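Local structure of acetyl-xylan esterase (2CC0) at the interface of chains A and B. The protein removes acetyl groups from acetylated xylan as a metal-dependent family 4 carbohydrate esterase, aiding plant cell wall degradation. Residues are numbered along the deposited sequence; one frame, centred on the assembly and turned at random. Chains: chain A/B, Acetyl-xylan esterase.

The interface of chains A and B. Residues chain A 120, 184-186; chain B 106, 111, 121, 123.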
# COMPACT_ATOMS: atom_id res chain seq x y z
N THR A 120 -3.07 4.93 9.37
CA THR A 120 -2.87 4.09 8.19
C THR A 120 -1.60 3.28 8.37
O THR A 120 -0.56 3.86 8.68
CB THR A 120 -2.76 5.01 6.97
OG1 THR A 120 -4.02 5.70 6.86
CG2 THR A 120 -2.51 4.21 5.67
N PRO A 184 -2.24 9.24 3.70
CA PRO A 184 -3.01 8.38 4.63
C PRO A 184 -4.12 7.57 3.96
O PRO A 184 -4.56 6.58 4.53
CB PRO A 184 -3.63 9.39 5.62
CG PRO A 184 -2.78 10.62 5.50
CD PRO A 184 -2.39 10.67 4.03
N GLN A 185 -4.56 7.98 2.77
CA GLN A 185 -5.62 7.27 2.08
C GLN A 185 -5.07 5.98 1.46
O GLN A 185 -5.62 4.88 1.66
CB GLN A 185 -6.25 8.18 1.02
CG GLN A 185 -6.98 9.39 1.63
CD GLN A 185 -6.32 10.75 1.33
OE1 GLN A 185 -5.56 11.28 2.15
NE2 GLN A 185 -6.63 11.33 0.15
N THR A 186 -3.97 6.12 0.74
CA THR A 186 -3.43 5.02 -0.07
C THR A 186 -2.16 4.37 0.44
O THR A 186 -1.79 3.28 -0.03
CB THR A 186 -3.13 5.48 -1.53
OG1 THR A 186 -2.02 6.40 -1.50
CG2 THR A 186 -4.32 6.14 -2.15
N THR B 106 -12.44 5.99 1.65
CA THR B 106 -12.28 5.31 2.95
C THR B 106 -12.20 6.30 4.12
O THR B 106 -12.01 7.48 3.91
CB THR B 106 -11.05 4.37 2.91
OG1 THR B 106 -10.94 3.66 4.16
CG2 THR B 106 -9.82 5.15 2.63
N ARG B 111 -12.13 1.45 7.99
CA ARG B 111 -10.95 0.65 8.36
C ARG B 111 -11.22 -0.31 9.54
O ARG B 111 -10.75 -1.46 9.53
CB ARG B 111 -9.77 1.56 8.68
CG ARG B 111 -9.30 2.42 7.48
CD ARG B 111 -8.17 1.73 6.71
NE ARG B 111 -7.70 2.52 5.57
CZ ARG B 111 -6.78 3.49 5.65
NH1 ARG B 111 -6.25 3.81 6.83
NH2 ARG B 111 -6.40 4.15 4.56
N GLU B 121 -7.20 -3.43 3.10
CA GLU B 121 -7.71 -2.47 2.12
C GLU B 121 -6.75 -2.39 0.95
O GLU B 121 -5.52 -2.30 1.14
CB GLU B 121 -7.85 -1.09 2.78
CG GLU B 121 -8.53 -0.07 1.93
CD GLU B 121 -8.74 1.20 2.73
OE1 GLU B 121 -9.80 1.30 3.40
OE2 GLU B 121 -7.85 2.08 2.70
N ILE B 123 -6.31 -0.14 -2.55
CA ILE B 123 -6.66 0.93 -3.48
C ILE B 123 -5.99 0.57 -4.80
O ILE B 123 -6.24 -0.49 -5.33
CB ILE B 123 -6.25 2.34 -2.91
CG1 ILE B 123 -6.67 2.47 -1.44
CG2 ILE B 123 -6.86 3.49 -3.75
CD1 ILE B 123 -8.21 2.38 -1.20
O HOH W 1 -5.31 2.07 1.67
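The guanidinium of B:Arg111 is engaged along its edge, with A:Thr120 OG1, A:Pro184 O and the carboxylate of B:Glu121 all near its plane. B:Arg111 NH1 gives a nearly straight hydrogen bond to the hydroxyl OG1 of A:Thr120 (2.9 Å, 170° at H). B:Arg111 NH2 bonds the backbone carbonyl O of A:Pro184 at 3.0 Å. That carbonyl also accepts the A:Thr120 hydroxyl on a lone pair, so hydroxyl and carbonyl form a joined pair facing the guanidinium edge. A bend at chi2 (-93°) shapes the arginine chain that carries the group across. On its own side, NE and NH2 grip B:Glu121 side-on, both at OE2. B:Arg111 NE forms the salt bridge, at 2.9 Å from B:Glu121 OE2 and from above the carboxylate plane, while B:Arg111 NH2 meets the syn lone pair of OE2. B:Thr106 OG1 holds the other oxygen, B:Glu121 OE1, at 2.7 Å and helps fix the carboxylate. An alanine in place of B:Arg111 would remove the hydrogen bonds to A:Thr120 and A:Pro184 and would probably leave the B:Glu121 charge less well balanced. Water 1 joins B:Glu121 OE2 to A:Gln185 O. In a separate apolar contact, the methyl CG2 of B:Ile123 meets A:Thr186 CG2 at 4.0 Å, the side chains crossing at about a right angle. The patch is part of a two-fold interface between identical chains, which may not persist outside the crystal. Chain A contributes strand 120-121 and the loop 184-186; chain B contributes helix 108-116, strand 120-121 and flanking loops.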